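Local coordinates for protein ALDH21) (Physcomitrella patens subsp. patens, PDB 5N5S) that probably oxidises D-glyceraldehyde 3-phosphate to 3-phosphoglycerate with NADP(+) as the oxidant, without phosphorylation, as a member of the aldehyde dehydrogenase family, at residues 259-264 with 282-287; 326-331 with 420-425. All coordinates share one frame; numbering follows the deposited sequence.

Interaction 1: residues 259-264 with 282-287; sequences KLLTFT and VVMELG. With NAP (NADP nicotinamide-adenine-dinucleotide phosphate), chain G.
Phe263 and Met284 lie next to each other on one face of a parallel strand pair, and their side chains cross at a slant. Met284 SD lies 3.7 Å from Phe263 CD2 and stands 4.9 Å from the centroid of the Phe263 ring at an oblique 62° to the normal, a Met-aromatic contact. Met284 gets there by bending at chi2 (-72°) and again at chi3 (148°), which folds CE back to Phe263 CB. The ring is gripped at its rim as well: Leu286 CD2 comes up in the ring plane, 3.6 Å from Phe263 CE2, while Phe263 CE1 meets O4B of the adenine-side ribose of NADP at 3.3 Å. Further back on this face, Leu261 and Val282 run side by side.

The other face carries Thr262 beside Val283 and Thr264 beside Glu285, each pair pointing the same way. Thr264 OG1 rests 3.3 Å from Glu285 CB, and both threonine hydroxyls are hydrogen-bonded to Lys198 NZ. The methyl CG2 of Thr264 lies opposite to its backbone N and touches the nicotinamide ring at C3N. Glu285, predicted to be the active-site glutamate, accepts a hydrogen bond at OE2 from the carboxamide N7N of NADP (3.2 Å); the same nitrogen also donates to Leu286 O at 3.0 Å. Two acceptors thus probably help fix the rotation of the carboxamide.

Three backbone bonds, Val283 N to Leu261 O, Phe263 N to Val283 O and Glu285 N to Phe263 O, join the strands. Together with helix 267-276 they form a beta-alpha-beta unit of the Rossmann-like cofactor-binding domain. That helix packs against Leu261, Phe263 and Leu286, strand 182-185 flanks 260-264, and strand 488-489 borders the 282-285 side.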
loop_
_atom_site.group_PDB
_atom_site.type_symbol
_atom_site.label_atom_id
_atom_site.label_comp_id
_atom_site.label_asym_id
_atom_site.label_seq_id
_atom_site.Cartn_x
_atom_site.Cartn_y
_atom_site.Cartn_z
ATOM N N LYS B 259 18.732 5.047 -20.195
ATOM C CA LYS B 259 18.180 5.828 -19.088
ATOM C C LYS B 259 18.520 5.195 -17.734
ATOM O O LYS B 259 18.423 5.851 -16.694
ATOM C CB LYS B 259 16.667 6.055 -19.267
ATOM C CG LYS B 259 16.290 6.884 -20.517
ATOM C CD LYS B 259 16.787 8.355 -20.494
ATOM C CE LYS B 259 16.004 9.382 -19.667
ATOM N NZ LYS B 259 14.632 9.628 -20.191
ATOM N N LEU B 260 18.959 3.930 -17.762
ATOM C CA LEU B 260 19.364 3.183 -16.585
ATOM C C LEU B 260 20.475 2.195 -16.913
ATOM O O LEU B 260 20.455 1.555 -17.968
ATOM C CB LEU B 260 18.152 2.449 -15.951
ATOM C CG LEU B 260 18.435 1.415 -14.832
ATOM C CD1 LEU B 260 18.617 2.084 -13.476
ATOM C CD2 LEU B 260 17.344 0.387 -14.754
ATOM N N LEU B 261 21.433 2.079 -15.995
ATOM C CA LEU B 261 22.496 1.097 -16.020
ATOM C C LEU B 261 22.292 0.204 -14.785
ATOM O O LEU B 261 22.258 0.695 -13.651
ATOM C CB LEU B 261 23.904 1.750 -16.001
ATOM C CG LEU B 261 25.098 0.832 -15.625
ATOM C CD1 LEU B 261 25.350 -0.249 -16.691
ATOM C CD2 LEU B 261 26.350 1.642 -15.388
ATOM N N THR B 262 22.107 -1.091 -15.013
ATOM C CA THR B 262 21.974 -2.055 -13.922
ATOM C C THR B 262 23.153 -3.019 -14.030
ATOM O O THR B 262 23.307 -3.726 -15.028
ATOM C CB THR B 262 20.556 -2.674 -13.806
ATOM O OG1 THR B 262 20.547 -3.637 -12.754
ATOM C CG2 THR B 262 20.029 -3.277 -15.106
ATOM N N PHE B 263 24.030 -2.963 -13.029
ATOM C CA PHE B 263 25.241 -3.768 -12.970
ATOM C C PHE B 263 25.272 -4.724 -11.797
ATOM O O PHE B 263 24.967 -4.342 -10.663
ATOM C CB PHE B 263 26.477 -2.846 -12.941
ATOM C CG PHE B 263 27.817 -3.526 -12.756
ATOM C CD1 PHE B 263 28.535 -4.000 -13.850
ATOM C CD2 PHE B 263 28.370 -3.679 -11.491
ATOM C CE1 PHE B 263 29.778 -4.620 -13.681
ATOM C CE2 PHE B 263 29.612 -4.306 -11.327
ATOM C CZ PHE B 263 30.308 -4.762 -12.426
ATOM N N THR B 264 25.711 -5.959 -12.074
ATOM C CA THR B 264 25.947 -7.019 -11.095
ATOM C C THR B 264 27.364 -7.515 -11.358
ATOM O O THR B 264 27.668 -7.972 -12.464
ATOM C CB THR B 264 24.850 -8.099 -11.116
ATOM O OG1 THR B 264 23.588 -7.487 -10.852
ATOM C CG2 THR B 264 25.064 -9.162 -10.054
ATOM N N VAL B 282 21.422 4.514 -11.829
ATOM C CA VAL B 282 22.325 3.390 -11.611
ATOM C C VAL B 282 21.800 2.458 -10.499
ATOM O O VAL B 282 21.242 2.922 -9.498
ATOM C CB VAL B 282 23.759 3.955 -11.355
ATOM C CG1 VAL B 282 24.566 3.123 -10.372
ATOM C CG2 VAL B 282 24.517 4.151 -12.661
ATOM N N VAL B 283 21.944 1.141 -10.734
ATOM C CA VAL B 283 21.639 0.039 -9.821
ATOM C C VAL B 283 22.952 -0.734 -9.728
ATOM O O VAL B 283 23.515 -1.106 -10.770
ATOM C CB VAL B 283 20.469 -0.860 -10.324
ATOM C CG1 VAL B 283 20.253 -2.069 -9.400
ATOM C CG2 VAL B 283 19.179 -0.061 -10.461
ATOM N N MET B 284 23.464 -0.933 -8.498
ATOM C CA MET B 284 24.733 -1.624 -8.227
ATOM C C MET B 284 24.586 -2.817 -7.297
ATOM O O MET B 284 24.337 -2.646 -6.105
ATOM C CB MET B 284 25.801 -0.648 -7.678
ATOM C CG MET B 284 26.317 0.336 -8.703
ATOM S SD MET B 284 27.370 -0.458 -9.915
ATOM C CE MET B 284 27.009 0.538 -11.371
ATOM N N GLU B 285 24.761 -4.025 -7.840
ATOM C CA GLU B 285 24.730 -5.278 -7.081
ATOM C C GLU B 285 26.175 -5.776 -7.052
ATOM O O GLU B 285 26.645 -6.366 -8.025
ATOM C CB GLU B 285 23.776 -6.295 -7.751
ATOM C CG GLU B 285 22.293 -6.009 -7.537
ATOM C CD GLU B 285 21.775 -6.141 -6.111
ATOM O OE1 GLU B 285 20.798 -5.440 -5.768
ATOM O OE2 GLU B 285 22.364 -6.915 -5.322
ATOM N N LEU B 286 26.912 -5.456 -5.980
ATOM C CA LEU B 286 28.348 -5.765 -5.892
ATOM C C LEU B 286 28.686 -6.856 -4.858
ATOM O O LEU B 286 27.793 -7.593 -4.445
ATOM C CB LEU B 286 29.164 -4.470 -5.673
ATOM C CG LEU B 286 28.666 -3.250 -6.483
ATOM C CD1 LEU B 286 29.133 -1.986 -5.897
ATOM C CD2 LEU B 286 29.063 -3.324 -7.935
ATOM N N GLY B 287 29.973 -6.989 -4.516
ATOM C CA GLY B 287 30.489 -8.013 -3.622
ATOM C C GLY B 287 30.081 -7.941 -2.162
ATOM O O GLY B 287 29.419 -6.996 -1.729
HETATM P PA NAP G . 33.346 -8.531 -12.710
HETATM O O1A NAP G . 33.391 -7.159 -12.148
HETATM O O2A NAP G . 34.714 -9.067 -13.147
HETATM O O5B NAP G . 32.467 -8.580 -14.045
HETATM C C5B NAP G . 31.034 -8.459 -14.156
HETATM C C4B NAP G . 30.711 -8.027 -15.567
HETATM O O4B NAP G . 31.267 -6.716 -15.825
HETATM C C3B NAP G . 31.211 -8.929 -16.700
HETATM O O3B NAP G . 30.194 -9.061 -17.688
HETATM C C2B NAP G . 32.431 -8.174 -17.226
HETATM O O2B NAP G . 32.869 -8.508 -18.560
HETATM C C1B NAP G . 31.961 -6.735 -17.059
HETATM N N9A NAP G . 32.907 -5.620 -17.083
HETATM C C8A NAP G . 34.088 -5.513 -16.394
HETATM N N7A NAP G . 34.697 -4.364 -16.553
HETATM C C5A NAP G . 33.859 -3.661 -17.406
HETATM C C6A NAP G . 33.925 -2.358 -17.948
HETATM N N6A NAP G . 34.902 -1.492 -17.676
HETATM N N1A NAP G . 32.917 -1.962 -18.764
HETATM C C2A NAP G . 31.915 -2.815 -19.010
HETATM N N3A NAP G . 31.742 -4.062 -18.552
HETATM C C4A NAP G . 32.754 -4.427 -17.748
HETATM O O3 NAP G . 32.717 -9.716 -11.841
HETATM P PN NAP G . 32.662 -11.310 -11.970
HETATM O O1N NAP G . 34.020 -11.861 -11.763
HETATM O O2N NAP G . 31.926 -11.672 -13.201
HETATM O O5D NAP G . 31.773 -11.658 -10.689
HETATM C C5D NAP G . 32.334 -11.660 -9.352
HETATM C C4D NAP G . 31.887 -10.466 -8.535
HETATM O O4D NAP G . 30.457 -10.279 -8.675
HETATM C C3D NAP G . 32.108 -10.605 -7.031
HETATM O O3D NAP G . 32.552 -9.386 -6.444
HETATM C C2D NAP G . 30.714 -11.006 -6.551
HETATM O O2D NAP G . 30.441 -10.774 -5.177
HETATM C C1D NAP G . 29.854 -10.042 -7.418
HETATM N N1N NAP G . 28.410 -10.517 -7.477
HETATM C C2N NAP G . 27.379 -9.718 -6.937
HETATM C C3N NAP G . 26.093 -10.233 -6.887
HETATM C C7N NAP G . 24.913 -9.555 -6.217
HETATM O O7N NAP G . 23.767 -10.035 -6.362
HETATM N N7N NAP G . 25.136 -8.435 -5.522
HETATM C C4N NAP G . 25.865 -11.514 -7.392
HETATM C C5N NAP G . 26.902 -12.264 -7.923
HETATM C C6N NAP G . 28.163 -11.746 -7.964
HETATM P P2B NAP G . 33.804 -9.749 -18.949
HETATM O O1X NAP G . 33.914 -10.816 -17.886
HETATM O O2X NAP G . 35.166 -9.133 -19.352
HETATM O O3X NAP G . 33.060 -10.223 -20.197
#

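Interaction 2: residues 326-331 with 420-425; sequences LYVHER and VLLYKY
Leu326 and Tyr423 are joined in a parallel beta ladder of the catalytic domain of the aldehyde dehydrogenase fold, where strands 323-329 and 419-425 run together with a twist of -32° between their short segments. Backbone polar groups are paired along its length. Leu326 N donates to Leu421 O (2.8 Å), and Leu326 O takes the N-H of Tyr423. One step on, Val328 N donates to Tyr423 O. Tyr425 N then reaches Val328 O at 3.1 Å from above the carbonyl plane rather than on a lone pair. Glu330 N closes the ladder on Tyr425 O (2.9 Å). The intervening Tyr327 and His329 turn their backbone bonds to strand 290-294, which makes 323-329 an inner strand.

The side-chain polar ends find partners beyond the pair. His329 NE2 makes a weak bond to Ser426 O. Tyr423 OH is hydrogen-bonded to Val404 O, Tyr425 OH to Asp295 OD1 and Tyr327 OH to Arg325 NH2, three hydroxyl bonds that probably help fix the rings. Tyr327 and Tyr423 lie side by side with planes only 15° apart, near parallel yet displaced, and they meet along their rims: Tyr327 CE1 lies 3.5 Å from Tyr423 CD2, and Tyr327 CD1 also comes against Tyr423 CB, at 3.5 Å.

On the reverse face, Val328 CG2 and Leu326 CG meet Leu422 CD2, and helix 333-345 lies against Val328 and Leu422. At the far end, Tyr425 sets CG between its backbone N and carbonyl carbon (chi1 74°), swinging the ring back across the neighbouring strand. His329 presents an edge to that ring in an offset edge-to-face pair, His329 CD2 lying 3.6 Å from Tyr425 CE1.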
loop_
_atom_site.group_PDB
_atom_site.type_symbol
_atom_site.label_atom_id
_atom_site.label_comp_id
_atom_site.label_asym_id
_atom_site.label_seq_id
_atom_site.Cartn_x
_atom_site.Cartn_y
_atom_site.Cartn_z
ATOM N N LEU B 326 32.546 -16.680 10.306
ATOM C CA LEU B 326 31.706 -17.423 11.246
ATOM C C LEU B 326 32.078 -17.069 12.690
ATOM O O LEU B 326 33.208 -17.304 13.112
ATOM C CB LEU B 326 31.820 -18.942 10.976
ATOM C CG LEU B 326 30.963 -19.900 11.820
ATOM C CD1 LEU B 326 29.475 -19.533 11.770
ATOM C CD2 LEU B 326 31.176 -21.333 11.384
ATOM N N TYR B 327 31.117 -16.499 13.434
ATOM C CA TYR B 327 31.256 -16.084 14.836
ATOM C C TYR B 327 30.411 -16.988 15.713
ATOM O O TYR B 327 29.188 -16.996 15.593
ATOM C CB TYR B 327 30.885 -14.595 15.018
ATOM C CG TYR B 327 31.761 -13.677 14.191
ATOM C CD1 TYR B 327 32.997 -13.245 14.667
ATOM C CD2 TYR B 327 31.377 -13.276 12.908
ATOM C CE1 TYR B 327 33.827 -12.432 13.894
ATOM C CE2 TYR B 327 32.204 -12.475 12.123
ATOM C CZ TYR B 327 33.427 -12.055 12.620
ATOM O OH TYR B 327 34.249 -11.273 11.843
ATOM N N VAL B 328 31.074 -17.803 16.550
ATOM C CA VAL B 328 30.416 -18.773 17.438
ATOM C C VAL B 328 30.646 -18.410 18.899
ATOM O O VAL B 328 31.788 -18.141 19.289
ATOM C CB VAL B 328 30.839 -20.239 17.128
ATOM C CG1 VAL B 328 30.027 -21.237 17.952
ATOM C CG2 VAL B 328 30.707 -20.549 15.633
ATOM N N HIS B 329 29.554 -18.383 19.702
ATOM C CA HIS B 329 29.615 -18.088 21.138
ATOM C C HIS B 329 30.503 -19.124 21.829
ATOM O O HIS B 329 30.431 -20.311 21.492
ATOM C CB HIS B 329 28.213 -18.040 21.767
ATOM C CG HIS B 329 28.216 -17.532 23.180
ATOM N ND1 HIS B 329 28.312 -18.399 24.256
ATOM C CD2 HIS B 329 28.176 -16.259 23.649
ATOM C CE1 HIS B 329 28.307 -17.637 25.340
ATOM N NE2 HIS B 329 28.241 -16.346 25.033
ATOM N N GLU B 330 31.357 -18.665 22.766
ATOM C CA GLU B 330 32.352 -19.451 23.515
ATOM C C GLU B 330 31.843 -20.787 24.088
ATOM O O GLU B 330 32.604 -21.763 24.099
ATOM C CB GLU B 330 32.997 -18.601 24.626
ATOM C CG GLU B 330 32.044 -18.142 25.720
ATOM C CD GLU B 330 32.582 -17.193 26.770
ATOM O OE1 GLU B 330 33.802 -16.902 26.768
ATOM O OE2 GLU B 330 31.771 -16.749 27.612
ATOM N N ARG B 331 30.582 -20.836 24.568
ATOM C CA ARG B 331 29.994 -22.044 25.179
ATOM C C ARG B 331 29.655 -23.153 24.146
ATOM O O ARG B 331 29.425 -24.300 24.534
ATOM C CB ARG B 331 28.763 -21.668 26.031
ATOM C CG ARG B 331 27.493 -21.586 25.213
ATOM C CD ARG B 331 26.319 -20.962 25.913
ATOM N NE ARG B 331 25.093 -21.273 25.182
ATOM C CZ ARG B 331 24.642 -20.596 24.135
ATOM N NH1 ARG B 331 23.538 -20.985 23.516
ATOM N NH2 ARG B 331 25.305 -19.531 23.685
ATOM N N VAL B 420 36.402 -20.328 4.937
ATOM C CA VAL B 420 35.565 -19.828 6.028
ATOM C C VAL B 420 36.495 -19.425 7.170
ATOM O O VAL B 420 37.368 -20.193 7.546
ATOM C CB VAL B 420 34.453 -20.825 6.470
ATOM C CG1 VAL B 420 33.682 -20.309 7.687
ATOM C CG2 VAL B 420 33.491 -21.097 5.324
ATOM N N LEU B 421 36.324 -18.202 7.679
ATOM C CA LEU B 421 37.116 -17.649 8.769
ATOM C C LEU B 421 36.361 -17.802 10.088
ATOM O O LEU B 421 35.322 -17.161 10.284
ATOM C CB LEU B 421 37.423 -16.179 8.465
ATOM C CG LEU B 421 38.758 -15.830 7.796
ATOM C CD1 LEU B 421 39.084 -16.723 6.601
ATOM C CD2 LEU B 421 38.737 -14.404 7.337
ATOM N N LEU B 422 36.870 -18.693 10.972
ATOM C CA LEU B 422 36.285 -19.014 12.276
ATOM C C LEU B 422 36.759 -18.086 13.391
ATOM O O LEU B 422 37.962 -17.848 13.552
ATOM C CB LEU B 422 36.598 -20.464 12.682
ATOM C CG LEU B 422 35.433 -21.376 13.117
ATOM C CD1 LEU B 422 35.958 -22.706 13.609
ATOM C CD2 LEU B 422 34.555 -20.767 14.203
ATOM N N TYR B 423 35.798 -17.594 14.179
ATOM C CA TYR B 423 36.048 -16.731 15.329
ATOM C C TYR B 423 35.133 -17.096 16.501
ATOM O O TYR B 423 34.009 -17.571 16.305
ATOM C CB TYR B 423 35.869 -15.247 14.968
ATOM C CG TYR B 423 36.737 -14.746 13.830
ATOM C CD1 TYR B 423 38.055 -14.354 14.049
ATOM C CD2 TYR B 423 36.234 -14.643 12.537
ATOM C CE1 TYR B 423 38.855 -13.889 13.007
ATOM C CE2 TYR B 423 37.019 -14.163 11.490
ATOM C CZ TYR B 423 38.327 -13.782 11.730
ATOM O OH TYR B 423 39.102 -13.325 10.693
ATOM N N LYS B 424 35.638 -16.865 17.721
ATOM C CA LYS B 424 34.933 -17.068 18.982
ATOM C C LYS B 424 34.530 -15.695 19.535
ATOM O O LYS B 424 35.314 -14.754 19.446
ATOM C CB LYS B 424 35.879 -17.763 19.990
ATOM C CG LYS B 424 35.213 -18.267 21.269
ATOM C CD LYS B 424 36.214 -18.431 22.424
ATOM C CE LYS B 424 36.711 -19.850 22.614
ATOM N NZ LYS B 424 37.771 -19.946 23.659
ATOM N N TYR B 425 33.365 -15.593 20.167
ATOM C CA TYR B 425 32.961 -14.352 20.840
ATOM C C TYR B 425 32.385 -14.677 22.217
ATOM O O TYR B 425 31.964 -15.817 22.448
ATOM C CB TYR B 425 31.998 -13.484 19.978
ATOM C CG TYR B 425 30.590 -14.025 19.875
ATOM C CD1 TYR B 425 29.609 -13.654 20.792
ATOM C CD2 TYR B 425 30.229 -14.891 18.847
ATOM C CE1 TYR B 425 28.309 -14.142 20.697
ATOM C CE2 TYR B 425 28.924 -15.365 18.728
ATOM C CZ TYR B 425 27.974 -15.003 19.667
ATOM O OH TYR B 425 26.706 -15.513 19.586
#

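Overall arrangement
Followed from the N terminus, the chain closes interaction 1 first: strand 260-264 leads through helix 267-276 and returns at 281-285, so that only 17 residues separate the two segments. Strand 290-294 comes next and belongs to the other sheet, where it pairs with 323-329. Interaction 2 opens on that strand and closes only after 88 further residues, when 419-425 lines up beside it. The two loops therefore follow in series, neither nested nor crossed. The centres of interactions 1 and 2 are about 33 Å apart, with no direct touch. Interaction 1 joins two neighbouring strands of the cofactor-binding sheet, whose ends meet NADP; interaction 2 ties together the sheet of the catalytic domain.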